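Long-range contacts in putative molybdenum carrier protein (Syntrophus aciditrophicus SB, PDB 3IMK), which is of unknown function but belongs to the circularly permuted YpsA family of the SLOG clan and may carry molybdenum: residues D20-D25 and A148-L153; I80-L85 and P143-A148. All coordinates share one frame; numbering follows the deposited sequence. Where two conformers were deposited one is given.

Contact 1 and contact 2 both use helix 145-157 and share Ala148; their centres lie about 10 Å apart. The start of the helix packs against the end of strand 76-81 in contact 2, and its next turns lie beside helix 19-29 in contact 1. Tyr146 and Thr149 tie the two together. Tyr146 OH sits 2.6 Å from Asp25 OD2, a probable hydrogen bond, and Thr149 CG2 meets Ile80 CD1 at 3.7 Å. A bound MES molecule, probably from the crystallisation liquor, lies about 5 Å from the side chain of Asp25, so contact 1 may border a pocket. The polyether site around Trp37 and Lys69 takes no residue from either contact.

Contact 1 of 2, residues D20-D25 and A148-L153; sequences DRAALD and ATMDLL
Ala22 packs against Thr149 and Met150 where two helices of the Rossmann-like α/β fold run side by side. Helices 19-29 and 145-157 flank the same face of the parallel sheet, and Ala23 and Leu153 both rest on Ile134 of strand 131-135. The local axes come within 8.7 Å and cross at -41°, a close approach that the small alanine allows.

The contact is apolar, with no hydrogen bond across it. Ala22 CB lies 3.5 Å from Thr149 CG2, and Met150 CG lies 3.8 Å from that same Ala22 CB. With chi1 at -64°, Thr149 OG1 stands beside its own backbone N, where it bonds to Ile145 O one turn back; this puts CG2 anti to the N and facing Ala22. On the sheet side of the interface, Leu153 CD1 touches Ala23 CA at 4.1 Å.

Asp25 has its carboxylate held outside the two segments, OD1 by Tyr53 OH and OD2 by Tyr146 OH of the partner helix, while its CB lies beside Met150 SE. Met150 is a selenomethionine modelled in two conformers, so its outer contacts are less certain; in the conformer described, the bent chain brings SE to 3.3 Å from Ala22 O.

Contact 2 of 2, residues I80-L85 and P143-A148; sequences ISHGIL and PEIYQA
His82 reaches from the loop after strand 76-81 to the first turn of helix 145-157, its CE1 lying 3.8 Å from Ala148 CB and 3.9 Å from Glu144 CB. Its CG is anti to the carbonyl carbon (chi1 -63°), on the side of the helix, and ND1 is held by a hydrogen bond to Asp142 OD2, which helps fix the ring's rotation. Glu144 crosses the histidine at about a right angle. Its extended chain carries OE1 over one ring face, 4.2 Å above the plane and offset toward the rim, with the carboxylate turned 69° from the imidazole. An alanine in place of His82 would probably leave Asp142 OD2 without this partner and open a gap beside Ala148 and Glu144.

Ile145 has CG1 anti to its backbone N (chi1 -161°), and CD1 goes on to touch Ile80 CG2 at 3.9 Å. Ile145 CD1 also lies 3.7 Å from Ile80 O, a buried carbonyl oxygen with no polar partner in the model. Ser81 points away from the helix, giving OG to Gly83 O at 2.6 Å. The contact thus seats the start of helix 145-157 on the C-terminal end of strand 76-81, which lies between strands 131-135 and 103-107.

Contact 1 of 2, residues D20-D25 and A148-L153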
loop_
_atom_site.group_PDB
_atom_site.type_symbol
_atom_site.label_atom_id
_atom_site.label_comp_id
_atom_site.label_asym_id
_atom_site.label_seq_id
_atom_site.Cartn_x
_atom_site.Cartn_y
_atom_site.Cartn_z
ATOM N N ASP A 20 -4.375 1.270 -3.288
ATOM C CA ASP A 20 -4.890 0.713 -2.020
ATOM C C ASP A 20 -5.761 -0.536 -2.299
ATOM O O ASP A 20 -5.746 -1.527 -1.527
ATOM C CB ASP A 20 -5.781 1.716 -1.286
ATOM C CG ASP A 20 -5.072 2.827 -0.545
ATOM O OD1 ASP A 20 -3.840 2.917 -0.537
ATOM O OD2 ASP A 20 -5.850 3.624 0.054
ATOM N N ARG A 21 -6.647 -0.426 -3.282
ATOM C CA ARG A 21 -7.633 -1.471 -3.566
ATOM C C ARG A 21 -6.955 -2.715 -4.136
ATOM O O ARG A 21 -7.258 -3.868 -3.730
ATOM C CB ARG A 21 -8.730 -0.932 -4.481
ATOM C CG ARG A 21 -10.017 -1.789 -4.446
ATOM C CD ARG A 21 -10.798 -1.640 -3.104
ATOM N NE ARG A 21 -11.244 -0.278 -2.801
ATOM C CZ ARG A 21 -12.338 0.291 -3.293
ATOM N NH1 ARG A 21 -13.134 -0.378 -4.109
ATOM N NH2 ARG A 21 -12.649 1.542 -2.967
ATOM N N ALA A 22 -5.951 -2.505 -5.005
ATOM C CA ALA A 22 -5.164 -3.612 -5.489
ATOM C C ALA A 22 -4.459 -4.334 -4.350
ATOM O O ALA A 22 -4.349 -5.583 -4.350
ATOM C CB ALA A 22 -4.130 -3.161 -6.559
ATOM N N ALA A 23 -3.915 -3.592 -3.400
ATOM C CA ALA A 23 -3.294 -4.271 -2.286
ATOM C C ALA A 23 -4.209 -5.238 -1.564
ATOM O O ALA A 23 -3.822 -6.374 -1.225
ATOM C CB ALA A 23 -2.725 -3.205 -1.295
ATOM N N LEU A 24 -5.445 -4.790 -1.303
ATOM C CA LEU A 24 -6.409 -5.621 -0.598
ATOM C C LEU A 24 -6.853 -6.825 -1.448
ATOM O O LEU A 24 -6.949 -7.936 -0.954
ATOM C CB LEU A 24 -7.629 -4.785 -0.169
ATOM C CG LEU A 24 -7.322 -3.590 0.742
ATOM C CD1 LEU A 24 -8.638 -2.811 1.092
ATOM C CD2 LEU A 24 -6.590 -3.997 2.036
ATOM N N ASP A 25 -7.080 -6.595 -2.750
ATOM C CA ASP A 25 -7.538 -7.651 -3.634
ATOM C C ASP A 25 -6.441 -8.696 -3.758
ATOM O O ASP A 25 -6.719 -9.911 -3.792
ATOM C CB ASP A 25 -7.929 -7.072 -4.998
ATOM C CG ASP A 25 -9.212 -6.290 -4.961
ATOM O OD1 ASP A 25 -9.997 -6.474 -4.004
ATOM O OD2 ASP A 25 -9.485 -5.531 -5.931
ATOM N N ALA A 148 -1.103 -2.399 -12.338
ATOM C CA ALA A 148 0.329 -2.387 -12.146
ATOM C C ALA A 148 0.692 -2.881 -10.739
ATOM O O ALA A 148 1.685 -3.626 -10.549
ATOM C CB ALA A 148 0.868 -0.977 -12.358
ATOM N N THR A 149 -0.090 -2.419 -9.749
ATOM C CA THR A 149 0.077 -2.860 -8.367
ATOM C C THR A 149 -0.132 -4.377 -8.245
ATOM O O THR A 149 0.667 -5.080 -7.625
ATOM C CB THR A 149 -0.842 -2.055 -7.431
ATOM O OG1 THR A 149 -0.399 -0.698 -7.486
ATOM C CG2 THR A 149 -0.697 -2.555 -5.996
HETATM N N MSE A 150 -1.230 -4.888 -8.829
HETATM C CA MSE A 150 -1.463 -6.344 -8.829
HETATM C C MSE A 150 -0.276 -7.096 -9.422
HETATM O O MSE A 150 0.167 -8.098 -8.865
HETATM C CB MSE A 150 -2.767 -6.717 -9.562
HETATM C CG MSE A 150 -4.042 -6.134 -8.953
HETATM SE SE MSE A 150 -4.495 -6.985 -7.303
HETATM C CE MSE A 150 -5.045 -8.779 -7.850
ATOM N N ASP A 151 0.195 -6.627 -10.575
ATOM C CA ASP A 151 1.229 -7.326 -11.327
ATOM C C ASP A 151 2.537 -7.293 -10.526
ATOM O O ASP A 151 3.243 -8.292 -10.457
ATOM C CB ASP A 151 1.437 -6.669 -12.702
ATOM C CG ASP A 151 0.288 -6.850 -13.658
ATOM O OD1 ASP A 151 -0.589 -7.691 -13.397
ATOM O OD2 ASP A 151 0.277 -6.122 -14.710
ATOM N N LEU A 152 2.840 -6.154 -9.907
ATOM C CA LEU A 152 4.038 -6.027 -9.085
ATOM C C LEU A 152 4.001 -6.991 -7.884
ATOM O O LEU A 152 4.982 -7.678 -7.561
ATOM C CB LEU A 152 4.199 -4.561 -8.611
ATOM C CG LEU A 152 5.361 -4.269 -7.654
ATOM C CD1 LEU A 152 6.694 -4.698 -8.269
ATOM C CD2 LEU A 152 5.355 -2.774 -7.356
ATOM N N LEU A 153 2.883 -6.978 -7.163
ATOM C CA LEU A 153 2.761 -7.846 -5.992
ATOM C C LEU A 153 2.832 -9.323 -6.375
ATOM O O LEU A 153 3.384 -10.148 -5.615
ATOM C CB LEU A 153 1.490 -7.494 -5.200
ATOM C CG LEU A 153 1.496 -6.108 -4.547
ATOM C CD1 LEU A 153 0.117 -5.810 -3.898
ATOM C CD2 LEU A 153 2.627 -5.927 -3.562
#

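Contact 2 of 2, residues I80-L85 and P143-A148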
loop_
_atom_site.group_PDB
_atom_site.type_symbol
_atom_site.label_atom_id
_atom_site.label_comp_id
_atom_site.label_asym_id
_atom_site.label_seq_id
_atom_site.Cartn_x
_atom_site.Cartn_y
_atom_site.Cartn_z
ATOM N N ILE A 80 3.518 2.959 -4.451
ATOM C CA ILE A 80 3.637 2.601 -5.856
ATOM C C ILE A 80 2.995 3.710 -6.710
ATOM O O ILE A 80 1.856 4.072 -6.474
ATOM C CB ILE A 80 2.946 1.242 -6.116
ATOM C CG1 ILE A 80 3.434 0.176 -5.130
ATOM C CG2 ILE A 80 3.190 0.826 -7.587
ATOM C CD1 ILE A 80 2.551 -1.100 -5.064
ATOM N N SER A 81 3.702 4.183 -7.745
ATOM C CA SER A 81 3.201 5.205 -8.642
ATOM C C SER A 81 3.779 5.040 -10.030
ATOM O O SER A 81 4.696 4.237 -10.254
ATOM C CB SER A 81 3.594 6.596 -8.146
ATOM O OG SER A 81 4.963 6.846 -8.327
ATOM N N HIS A 82 3.243 5.850 -10.928
ATOM C CA HIS A 82 3.889 6.202 -12.196
ATOM C C HIS A 82 4.230 7.660 -12.143
ATOM O O HIS A 82 3.326 8.504 -12.166
ATOM C CB HIS A 82 3.003 5.890 -13.409
ATOM C CG HIS A 82 2.683 4.437 -13.577
ATOM N ND1 HIS A 82 1.429 3.927 -13.311
ATOM C CD2 HIS A 82 3.441 3.387 -13.986
ATOM C CE1 HIS A 82 1.427 2.629 -13.571
ATOM N NE2 HIS A 82 2.642 2.269 -13.962
ATOM N N GLY A 83 5.509 7.962 -11.958
ATOM C CA GLY A 83 5.971 9.334 -11.844
ATOM C C GLY A 83 6.180 9.789 -10.397
ATOM O O GLY A 83 5.928 9.051 -9.427
ATOM N N ILE A 84 6.617 11.035 -10.254
ATOM C CA ILE A 84 6.883 11.615 -8.943
ATOM C C ILE A 84 5.617 11.665 -8.122
ATOM O O ILE A 84 4.507 11.866 -8.637
ATOM C CB ILE A 84 7.519 13.012 -9.067
ATOM C CG1 ILE A 84 6.584 13.958 -9.820
ATOM C CG2 ILE A 84 8.912 12.844 -9.707
ATOM C CD1 ILE A 84 5.860 14.949 -8.931
ATOM N N LEU A 85 5.778 11.449 -6.815
ATOM C CA LEU A 85 4.644 11.517 -5.892
ATOM C C LEU A 85 4.021 12.905 -5.777
ATOM O O LEU A 85 4.739 13.892 -5.636
ATOM C CB LEU A 85 5.059 11.043 -4.520
ATOM C CG LEU A 85 5.586 9.608 -4.441
ATOM C CD1 LEU A 85 5.904 9.161 -3.043
ATOM C CD2 LEU A 85 4.595 8.630 -5.119
ATOM N N PRO A 143 -5.155 5.496 -14.311
ATOM C CA PRO A 143 -5.939 4.350 -14.732
ATOM C C PRO A 143 -5.162 3.034 -14.796
ATOM O O PRO A 143 -5.796 2.002 -14.841
ATOM C CB PRO A 143 -6.433 4.733 -16.139
ATOM C CG PRO A 143 -6.310 6.204 -16.181
ATOM C CD PRO A 143 -5.090 6.524 -15.361
ATOM N N GLU A 144 -3.831 3.076 -14.764
ATOM C CA GLU A 144 -2.995 1.884 -14.839
ATOM C C GLU A 144 -2.505 1.443 -13.462
ATOM O O GLU A 144 -1.867 0.376 -13.364
ATOM C CB GLU A 144 -1.756 2.114 -15.745
ATOM C CG GLU A 144 -2.092 2.364 -17.221
ATOM C CD GLU A 144 -0.866 2.588 -18.128
ATOM O OE1 GLU A 144 0.216 2.970 -17.609
ATOM O OE2 GLU A 144 -0.996 2.402 -19.352
ATOM N N ILE A 145 -2.744 2.217 -12.402
ATOM C CA ILE A 145 -2.115 1.873 -11.125
ATOM C C ILE A 145 -2.665 0.615 -10.442
ATOM O O ILE A 145 -1.913 -0.114 -9.827
ATOM C CB ILE A 145 -2.071 3.082 -10.159
ATOM C CG1 ILE A 145 -1.030 2.843 -9.065
ATOM C CG2 ILE A 145 -3.458 3.356 -9.549
ATOM C CD1 ILE A 145 0.356 2.708 -9.535
ATOM N N TYR A 146 -3.961 0.336 -10.602
ATOM C CA TYR A 146 -4.542 -0.859 -9.969
ATOM C C TYR A 146 -3.855 -2.112 -10.516
ATOM O O TYR A 146 -3.338 -2.932 -9.774
ATOM C CB TYR A 146 -6.063 -0.914 -10.222
ATOM C CG TYR A 146 -6.675 -2.198 -9.700
ATOM C CD1 TYR A 146 -6.723 -3.341 -10.475
ATOM C CD2 TYR A 146 -7.191 -2.256 -8.407
ATOM C CE1 TYR A 146 -7.231 -4.523 -9.975
ATOM C CE2 TYR A 146 -7.687 -3.418 -7.894
ATOM C CZ TYR A 146 -7.739 -4.553 -8.703
ATOM O OH TYR A 146 -8.245 -5.738 -8.201
ATOM N N GLN A 147 -3.845 -2.245 -11.840
ATOM C CA GLN A 147 -3.289 -3.479 -12.414
ATOM C C GLN A 147 -1.760 -3.545 -12.261
ATOM O O GLN A 147 -1.200 -4.629 -12.119
ATOM C CB GLN A 147 -3.663 -3.660 -13.888
ATOM C CG GLN A 147 -3.385 -5.077 -14.418
ATOM C CD GLN A 147 -4.130 -6.158 -13.632
ATOM O OE1 GLN A 147 -5.342 -6.025 -13.402
ATOM N NE2 GLN A 147 -3.423 -7.200 -13.183
ATOM N N ALA A 148 -1.103 -2.399 -12.338
ATOM C CA ALA A 148 0.329 -2.387 -12.146
ATOM C C ALA A 148 0.692 -2.881 -10.739
ATOM O O ALA A 148 1.685 -3.626 -10.549
ATOM C CB ALA A 148 0.868 -0.977 -12.358
#